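Local structure of beta-glucosidase (Pseudoalteromonas sp., 3F95) at residues R12-N17 and L69-L74; L22-T27 and S39-S44; C113-D118 and L134-H139. The protein probably hydrolyses beta-1,3- and beta-1,4-glucans as an exo-acting glucanase, and this chain is its extra C-terminal beta-sandwich domain. All blocks are in the same frame, centred on the assembly; numbering follows the deposited sequence. Where two conformers were deposited one is given.

Contact 1 of 3, residues R12-N17 and L69-L74; sequences RSLAKN and LSLSYL
N17 and L74 meet through the backbone: L74 N donates a hydrogen bond to N17 O at 2.8 Å, with an angle of 156° at the hydrogen. The same N-H has a second, weak acceptor in N17 OD1, 3.2 Å from L74 N. CG of N17 is anti to the backbone N (chi1 -170°), beside the carbonyl carbon, and OD1 beyond it comes within range of the same N-H. N17 O is itself shared, since the CA-H of Y73 also points at it, with Y73 CA 3.3 Å from N17 O. The other half of the amide, ND2, comes up to the edge of the Y73 ring, near its plane, 3.7 Å from CD1, and finds a weak hydrogen bond with T77 OG1 outside the two segments. Turned away from the loop, S72 OG is hydrogen-bonded to Q21 NE2. Toward L14 the contact turns apolar: L14 CD2 packs on L71 CD1 at 3.5 Å, the two leucines passing alongside one another and running opposite ways, with W20 also against L14 and V168 against L71. The loop ahead of strand 18-24 is thus fixed to the end of strand 67-73, where the chain turns a corner in this beta sandwich. One straightforward backbone bond holds the polar end, and the weaker amide contacts are likely to limit how N17 can turn.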
loop_
_atom_site.group_PDB
_atom_site.type_symbol
_atom_site.label_atom_id
_atom_site.label_comp_id
_atom_site.label_asym_id
_atom_site.label_seq_id
_atom_site.Cartn_x
_atom_site.Cartn_y
_atom_site.Cartn_z
ATOM N N ARG A 12 9.708 -5.652 -6.834
ATOM C CA ARG A 12 10.043 -5.422 -8.233
ATOM C C ARG A 12 8.928 -5.790 -9.224
ATOM O O ARG A 12 8.846 -5.179 -10.287
ATOM C CB ARG A 12 11.339 -6.118 -8.644
ATOM C CG ARG A 12 12.549 -5.713 -7.796
ATOM C CD ARG A 12 13.847 -6.184 -8.471
ATOM N NE ARG A 12 14.078 -5.548 -9.773
ATOM C CZ ARG A 12 15.099 -5.848 -10.581
ATOM N NH1 ARG A 12 16.017 -6.766 -10.216
ATOM N NH2 ARG A 12 15.235 -5.220 -11.732
ATOM N N SER A 13 8.102 -6.766 -8.877
ATOM C CA SER A 13 6.926 -7.139 -9.663
ATOM C C SER A 13 5.886 -7.756 -8.740
ATOM O O SER A 13 6.215 -8.207 -7.638
ATOM C CB SER A 13 7.321 -8.142 -10.735
ATOM O OG SER A 13 7.720 -9.344 -10.122
ATOM N N LEU A 14 4.629 -7.750 -9.183
ATOM C CA LEU A 14 3.520 -8.337 -8.431
ATOM C C LEU A 14 3.771 -9.819 -8.251
ATOM O O LEU A 14 4.144 -10.512 -9.208
ATOM C CB LEU A 14 2.197 -8.137 -9.203
ATOM C CG LEU A 14 1.701 -6.686 -9.182
ATOM C CD1 LEU A 14 0.610 -6.421 -10.237
ATOM C CD2 LEU A 14 1.165 -6.356 -7.818
ATOM N N ALA A 15 3.584 -10.299 -7.027
ATOM C CA ALA A 15 3.648 -11.726 -6.740
ATOM C C ALA A 15 2.433 -12.376 -7.412
ATOM O O ALA A 15 1.468 -11.695 -7.777
ATOM C CB ALA A 15 3.620 -11.954 -5.221
ATOM N N LYS A 16 2.425 -13.675 -7.695
ATOM C CA LYS A 16 1.409 -14.244 -8.663
ATOM C C LYS A 16 -0.149 -13.950 -8.544
ATOM O O LYS A 16 -0.788 -13.525 -9.512
ATOM C CB LYS A 16 1.685 -15.740 -8.855
ATOM C CG LYS A 16 2.995 -16.032 -9.612
ATOM C CD LYS A 16 3.586 -17.440 -9.317
ATOM C CE LYS A 16 3.047 -18.515 -10.256
ATOM N NZ LYS A 16 3.506 -19.887 -9.867
ATOM N N ASN A 17 -0.725 -14.249 -7.383
ATOM C CA ASN A 17 -2.068 -13.988 -6.890
ATOM C C ASN A 17 -2.345 -12.521 -6.542
ATOM O O ASN A 17 -3.328 -12.259 -5.876
ATOM C CB ASN A 17 -2.308 -14.897 -5.630
ATOM C CG ASN A 17 -3.769 -14.923 -5.131
ATOM O OD1 ASN A 17 -4.733 -14.789 -5.910
ATOM N ND2 ASN A 17 -3.936 -15.150 -3.808
ATOM N N LEU A 69 -6.611 3.083 -3.734
ATOM C CA LEU A 69 -5.636 2.191 -4.333
ATOM C C LEU A 69 -5.506 0.992 -3.410
ATOM O O LEU A 69 -5.354 1.174 -2.193
ATOM C CB LEU A 69 -4.270 2.860 -4.377
ATOM C CG LEU A 69 -3.157 1.897 -4.806
ATOM C CD1 LEU A 69 -3.264 1.567 -6.339
ATOM C CD2 LEU A 69 -1.802 2.416 -4.386
ATOM N N SER A 70 -5.584 -0.209 -3.968
ATOM C CA SER A 70 -5.279 -1.414 -3.187
ATOM C C SER A 70 -4.208 -2.259 -3.858
ATOM O O SER A 70 -4.078 -2.271 -5.102
ATOM C CB SER A 70 -6.550 -2.265 -3.009
ATOM O OG SER A 70 -7.555 -1.530 -2.303
ATOM N N LEU A 71 -3.430 -2.961 -3.033
ATOM C CA LEU A 71 -2.662 -4.087 -3.495
ATOM C C LEU A 71 -3.460 -5.290 -2.980
ATOM O O LEU A 71 -3.611 -5.479 -1.760
ATOM C CB LEU A 71 -1.248 -4.052 -2.896
ATOM C CG LEU A 71 -0.358 -5.250 -3.189
ATOM C CD1 LEU A 71 -0.118 -5.430 -4.675
ATOM C CD2 LEU A 71 0.973 -5.083 -2.411
ATOM N N SER A 72 -3.986 -6.087 -3.902
ATOM C CA SER A 72 -5.063 -7.010 -3.547
ATOM C C SER A 72 -4.816 -8.430 -4.049
ATOM O O SER A 72 -4.097 -8.636 -5.022
ATOM C CB SER A 72 -6.415 -6.463 -4.026
ATOM O OG SER A 72 -6.550 -6.602 -5.423
ATOM N N TYR A 73 -5.397 -9.397 -3.336
ATOM C CA TYR A 73 -5.308 -10.799 -3.703
ATOM C C TYR A 73 -6.394 -11.086 -4.752
ATOM O O TYR A 73 -7.517 -10.592 -4.650
ATOM C CB TYR A 73 -5.539 -11.678 -2.463
ATOM C CG TYR A 73 -4.453 -11.574 -1.403
ATOM C CD1 TYR A 73 -3.344 -12.410 -1.439
ATOM C CD2 TYR A 73 -4.557 -10.663 -0.357
ATOM C CE1 TYR A 73 -2.349 -12.331 -0.466
ATOM C CE2 TYR A 73 -3.566 -10.588 0.621
ATOM C CZ TYR A 73 -2.467 -11.421 0.552
ATOM O OH TYR A 73 -1.467 -11.333 1.528
ATOM N N LEU A 74 -6.063 -11.871 -5.760
ATOM C CA LEU A 74 -7.039 -12.148 -6.816
ATOM C C LEU A 74 -8.255 -12.926 -6.282
ATOM O O LEU A 74 -9.388 -12.712 -6.728
ATOM C CB LEU A 74 -6.357 -12.755 -8.046
ATOM C CG LEU A 74 -5.565 -11.668 -8.823
ATOM C CD1 LEU A 74 -4.741 -12.244 -9.944
ATOM C CD2 LEU A 74 -6.492 -10.577 -9.365
#

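Contact 2 of 3, residues L22-T27 and S39-S44; sequences LADTST and SGDKQS
D24, on strand 18-24, reaches into the type I beta turn S39-K42, and its carboxylate also makes an Asx turn with S26, all at one end of the beta sandwich. The tight part is around OD2. D41 N donates to D24 OD2 at 2.8 Å, on the syn lone pair, while S39 OG donates to the same oxygen at 2.6 Å from the anti side, tilted out of the carboxylate plane. D24 OD1 takes S26 OG on its syn side at 2.6 Å and S26 N from above the carboxylate plane. D41 OD1 lies only 3.0 Å from D24 OD2, a like-charge approach that may raise the proton affinity of one of the pair; D41 OD1 itself accepts from the backbone N of Q43 and S44. Replacing D24 by alanine would probably leave S39 OG, D41 N and both S26 donors without the carboxylate oxygens they donate to, and the turn less firmly tied to the strand. On the buried flank, L22 CD2 rests 3.8 Å from S39 N. The outer side, at exposed T25, is looser: there a water links T25 N to S44 OG, accepting from the first and donating to the second. A separate water bridges the two backbones, accepting from D24 N and G40 N and donating to L22 O, with 2.7 Å between the water and L22 O.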
loop_
_atom_site.group_PDB
_atom_site.type_symbol
_atom_site.label_atom_id
_atom_site.label_comp_id
_atom_site.label_asym_id
_atom_site.label_seq_id
_atom_site.Cartn_x
_atom_site.Cartn_y
_atom_site.Cartn_z
ATOM N N LEU A 22 -7.315 0.042 -8.817
ATOM C CA LEU A 22 -7.526 1.491 -8.808
ATOM C C LEU A 22 -9.039 1.732 -8.877
ATOM O O LEU A 22 -9.666 1.435 -9.911
ATOM C CB LEU A 22 -6.832 2.139 -10.005
ATOM C CG LEU A 22 -5.292 2.308 -10.022
ATOM C CD1 LEU A 22 -4.570 0.960 -9.995
ATOM C CD2 LEU A 22 -4.833 3.117 -11.253
ATOM N N ALA A 23 -9.603 2.176 -7.757
ATOM C CA ALA A 23 -11.062 2.283 -7.593
ATOM C C ALA A 23 -11.492 3.717 -7.306
ATOM O O ALA A 23 -11.406 4.220 -6.153
ATOM C CB ALA A 23 -11.556 1.295 -6.504
ATOM N N ASP A 24 -11.927 4.405 -8.356
ATOM C CA ASP A 24 -12.423 5.778 -8.177
ATOM C C ASP A 24 -13.956 5.794 -7.966
ATOM O O ASP A 24 -14.553 4.750 -7.727
ATOM C CB ASP A 24 -11.963 6.702 -9.306
ATOM C CG ASP A 24 -12.464 6.264 -10.683
ATOM O OD1 ASP A 24 -13.478 5.526 -10.756
ATOM O OD2 ASP A 24 -11.831 6.650 -11.681
ATOM N N THR A 25 -14.593 6.959 -8.091
ATOM C CA THR A 25 -16.040 7.065 -7.818
ATOM C C THR A 25 -16.884 6.695 -9.045
ATOM O O THR A 25 -18.127 6.737 -9.001
ATOM C CB THR A 25 -16.425 8.463 -7.313
ATOM O OG1 THR A 25 -15.994 9.446 -8.267
ATOM C CG2 THR A 25 -15.744 8.747 -5.923
ATOM N N SER A 26 -16.215 6.278 -10.110
ATOM C CA SER A 26 -16.894 5.862 -11.330
ATOM C C SER A 26 -17.442 4.443 -11.225
ATOM O O SER A 26 -17.226 3.747 -10.232
ATOM C CB SER A 26 -15.982 5.982 -12.551
ATOM O OG SER A 26 -15.110 4.873 -12.671
ATOM N N THR A 27 -18.100 4.005 -12.295
ATOM C CA THR A 27 -18.637 2.643 -12.350
ATOM C C THR A 27 -17.626 1.654 -12.914
ATOM O O THR A 27 -17.966 0.509 -13.195
ATOM C CB THR A 27 -19.925 2.583 -13.228
ATOM O OG1 THR A 27 -19.627 3.036 -14.553
ATOM C CG2 THR A 27 -21.036 3.449 -12.622
ATOM N N SER A 39 -7.440 4.983 -13.290
ATOM C CA SER A 39 -8.713 4.565 -12.723
ATOM C C SER A 39 -9.805 4.657 -13.806
ATOM O O SER A 39 -9.523 5.099 -14.932
ATOM C CB SER A 39 -9.069 5.410 -11.511
ATOM O OG SER A 39 -9.212 6.781 -11.831
ATOM N N GLY A 40 -11.016 4.235 -13.461
ATOM C CA GLY A 40 -12.110 4.181 -14.458
ATOM C C GLY A 40 -12.405 5.509 -15.151
ATOM O O GLY A 40 -12.783 5.526 -16.339
ATOM N N ASP A 41 -12.258 6.628 -14.440
ATOM C CA ASP A 41 -12.587 7.938 -15.034
ATOM C C ASP A 41 -11.419 8.575 -15.793
ATOM O O ASP A 41 -11.523 9.716 -16.339
ATOM C CB ASP A 41 -13.212 8.885 -14.005
ATOM C CG ASP A 41 -12.241 9.338 -12.939
ATOM O OD1 ASP A 41 -11.005 9.175 -13.099
ATOM O OD2 ASP A 41 -12.728 9.881 -11.940
ATOM N N LYS A 42 -10.301 7.839 -15.801
ATOM C CA LYS A 42 -9.024 8.215 -16.456
ATOM C C LYS A 42 -8.247 9.360 -15.790
ATOM O O LYS A 42 -7.221 9.794 -16.320
ATOM C CB LYS A 42 -9.198 8.504 -17.969
ATOM C CG LYS A 42 -10.209 7.625 -18.699
ATOM C CD LYS A 42 -9.793 6.169 -18.638
ATOM C CE LYS A 42 -10.847 5.268 -19.234
ATOM N NZ LYS A 42 -10.128 4.268 -20.045
ATOM N N GLN A 43 -8.709 9.842 -14.644
ATOM C CA GLN A 43 -8.085 11.020 -14.021
ATOM C C GLN A 43 -7.961 10.983 -12.515
ATOM O O GLN A 43 -7.056 11.643 -11.965
ATOM C CB GLN A 43 -8.847 12.317 -14.371
ATOM C CG GLN A 43 -8.795 12.703 -15.809
ATOM C CD GLN A 43 -9.810 13.801 -16.159
ATOM O OE1 GLN A 43 -10.432 14.410 -15.286
ATOM N NE2 GLN A 43 -10.006 14.014 -17.444
ATOM N N SER A 44 -8.882 10.289 -11.826
ATOM C CA SER A 44 -8.909 10.401 -10.362
ATOM C C SER A 44 -7.669 9.798 -9.712
ATOM O O SER A 44 -7.132 10.355 -8.749
ATOM C CB SER A 44 -10.149 9.725 -9.742
ATOM O OG SER A 44 -11.313 10.471 -10.025
HETATM O O HOH W 1 -11.500 3.098 -10.897
HETATM O O HOH W 2 -13.175 9.780 -8.016
#

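Contact 3 of 3, residues C113-D118 and L134-H139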
loop_
_atom_site.group_PDB
_atom_site.type_symbol
_atom_site.label_atom_id
_atom_site.label_comp_id
_atom_site.label_asym_id
_atom_site.label_seq_id
_atom_site.Cartn_x
_atom_site.Cartn_y
_atom_site.Cartn_z
ATOM N N CYS A 113 -10.426 -4.708 8.620
ATOM C CA CYS A 113 -8.941 -4.553 8.419
ATOM C C CYS A 113 -8.123 -4.772 9.695
ATOM O O CYS A 113 -8.538 -4.337 10.780
ATOM C CB CYS A 113 -8.560 -3.186 7.806
ATOM S SG CYS A 113 -9.394 -2.754 6.243
ATOM N N LEU A 114 -6.956 -5.417 9.566
ATOM C CA LEU A 114 -6.053 -5.621 10.714
ATOM C C LEU A 114 -5.502 -4.295 11.260
ATOM O O LEU A 114 -5.362 -4.130 12.478
ATOM C CB LEU A 114 -4.925 -6.613 10.406
ATOM C CG LEU A 114 -5.300 -8.086 10.127
ATOM C CD1 LEU A 114 -4.057 -8.911 9.903
ATOM C CD2 LEU A 114 -6.171 -8.697 11.231
ATOM N N ARG A 115 -5.225 -3.341 10.368
ATOM C CA ARG A 115 -4.799 -2.006 10.784
ATOM C C ARG A 115 -5.527 -0.946 9.988
ATOM O O ARG A 115 -5.790 -1.123 8.793
ATOM C CB ARG A 115 -3.287 -1.803 10.610
ATOM C CG ARG A 115 -2.396 -2.751 11.412
ATOM C CD ARG A 115 -2.419 -2.481 12.941
ATOM N NE ARG A 115 -2.161 -1.088 13.285
ATOM C CZ ARG A 115 -0.965 -0.495 13.308
ATOM N NH1 ARG A 115 0.165 -1.149 13.012
ATOM N NH2 ARG A 115 -0.911 0.779 13.641
ATOM N N ASP A 116 -5.842 0.160 10.667
ATOM C CA ASP A 116 -6.472 1.311 10.055
ATOM C C ASP A 116 -5.708 2.552 10.538
ATOM O O ASP A 116 -5.837 2.950 11.706
ATOM C CB ASP A 116 -7.948 1.352 10.461
ATOM C CG ASP A 116 -8.765 2.338 9.638
ATOM O OD1 ASP A 116 -9.944 2.019 9.325
ATOM O OD2 ASP A 116 -8.258 3.428 9.306
ATOM N N ILE A 117 -4.879 3.134 9.669
ATOM C CA ILE A 117 -3.916 4.151 10.109
ATOM C C ILE A 117 -4.181 5.435 9.350
ATOM O O ILE A 117 -4.103 5.430 8.131
ATOM C CB ILE A 117 -2.441 3.679 9.823
ATOM C CG1 ILE A 117 -2.123 2.402 10.617
ATOM C CG2 ILE A 117 -1.412 4.846 10.044
ATOM C CD1 ILE A 117 -0.885 1.650 10.138
ATOM N N ASP A 118 -4.457 6.544 10.052
ATOM C CA ASP A 118 -4.550 7.840 9.369
ATOM C C ASP A 118 -3.159 8.330 8.939
ATOM O O ASP A 118 -2.153 8.149 9.679
ATOM C CB ASP A 118 -5.184 8.902 10.264
ATOM C CG ASP A 118 -6.562 8.512 10.736
ATOM O OD1 ASP A 118 -7.377 8.035 9.903
ATOM O OD2 ASP A 118 -6.813 8.690 11.943
ATOM N N LEU A 134 8.837 1.315 5.950
ATOM C CA LEU A 134 7.829 1.290 7.012
ATOM C C LEU A 134 7.497 -0.161 7.367
ATOM O O LEU A 134 7.229 -0.987 6.467
ATOM C CB LEU A 134 6.562 2.029 6.543
ATOM C CG LEU A 134 6.695 3.488 6.090
ATOM C CD1 LEU A 134 5.321 4.032 5.637
ATOM C CD2 LEU A 134 7.278 4.361 7.258
ATOM N N ALA A 135 7.560 -0.492 8.657
ATOM C CA ALA A 135 7.150 -1.807 9.138
ATOM C C ALA A 135 5.836 -1.674 9.908
ATOM O O ALA A 135 5.726 -0.897 10.848
ATOM C CB ALA A 135 8.267 -2.490 9.996
ATOM N N ILE A 136 4.811 -2.384 9.454
ATOM C CA ILE A 136 3.481 -2.221 10.040
ATOM C C ILE A 136 3.036 -3.473 10.795
ATOM O O ILE A 136 2.654 -4.472 10.176
ATOM C CB ILE A 136 2.415 -1.829 8.975
ATOM C CG1 ILE A 136 2.863 -0.549 8.253
ATOM C CG2 ILE A 136 1.073 -1.644 9.651
ATOM C CD1 ILE A 136 2.081 -0.221 6.985
ATOM N N PRO A 137 3.093 -3.426 12.140
ATOM C CA PRO A 137 2.692 -4.623 12.885
ATOM C C PRO A 137 1.238 -4.933 12.564
ATOM O O PRO A 137 0.400 -4.025 12.530
ATOM C CB PRO A 137 2.873 -4.238 14.351
ATOM C CG PRO A 137 3.125 -2.728 14.368
ATOM C CD PRO A 137 3.529 -2.307 12.996
ATOM N N LEU A 138 0.956 -6.197 12.277
ATOM C CA LEU A 138 -0.395 -6.587 11.856
ATOM C C LEU A 138 -1.368 -6.677 13.025
ATOM O O LEU A 138 -2.584 -6.543 12.856
ATOM C CB LEU A 138 -0.353 -7.898 11.060
ATOM C CG LEU A 138 0.456 -7.831 9.749
ATOM C CD1 LEU A 138 0.417 -9.156 8.999
ATOM C CD2 LEU A 138 -0.023 -6.680 8.838
ATOM N N HIS A 139 -0.834 -6.891 14.217
ATOM C CA HIS A 139 -1.710 -7.036 15.367
ATOM C C HIS A 139 -1.375 -6.115 16.533
ATOM O O HIS A 139 -0.234 -6.034 16.975
ATOM C CB HIS A 139 -1.800 -8.495 15.771
ATOM C CG HIS A 139 -2.507 -9.341 14.752
ATOM N ND1 HIS A 139 -1.841 -9.999 13.741
ATOM C CD2 HIS A 139 -3.822 -9.604 14.568
ATOM C CE1 HIS A 139 -2.708 -10.652 12.993
ATOM N NE2 HIS A 139 -3.917 -10.429 13.471
HETATM O O HOH W 3 -4.540 -5.681 14.526
#
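The flat guanidinium of R115 meets P137 edge-on: P137 O lies at its edge near the plane, and P137 N is also at the edge, in plane. One face carries CD1 of I117, 3.6 Å above the plane and offset toward the rim, while I136 CG2 approaches NH1 obliquely. The second flat group, the H139 ring, meets L114 at a slant, with CD2 of the leucine 3.6 Å from NE2. R115, I117 and I136 lie between the two sheets of the beta sandwich, with L114 and H139 at the margin: strand 115-118 belongs to one sheet and strand 134-137 to the other, their axes 9.3 Å apart at closest approach and 133° between their directions. A classic beta bulge, with L114 and R115 both facing V106, marks where the first strand turns its corner.

R115 NH1 donates to P137 O at 2.9 Å, an almost straight bond (167°) that lies in the carbonyl plane on a lone pair. The arginine chain is bent at chi2 and chi3, and the first bend (chi2 -70°) sets CD 3.2 Å from the same P137 O. NH1 has a second acceptor outside the segments, L181 O; it is thus gripped by two carbonyl oxygens, which would probably favour the charged form. Beside the guanidinium the contact is apolar: I117 CD1 lies 3.9 Å from I136 CG2, and L104 adds to the cover on I136. At the other end L114 CD1 packs on L138 CB, with V106 and L88 also against L138. C113, just before L114, is tied to C108 by a disulfide. The backbones are joined here through one water, which donates to both L114 O and L138 O, at 2.7 Å from each.

Contacts 1 and 2 are directly joined: strands 18-24 and 67-73 are neighbours in one antiparallel sheet, and L69 CD1 touches L22 CD1 at 3.9 Å although the contact centres are about 19 Å apart. Along the chain contact 2 is nested inside the loop that contact 1 closes. Contact 3 follows both in sequence and reaches the same sheet through segment 113-118. Its centre is about 18 Å from that of contact 1, with nearest atoms about 8 Å apart. From contact 2 it is separated by about 26 Å between centres, across the middle of the chain. The catalytic family 3 glycoside hydrolase modules belong to other parts of the full-length protein.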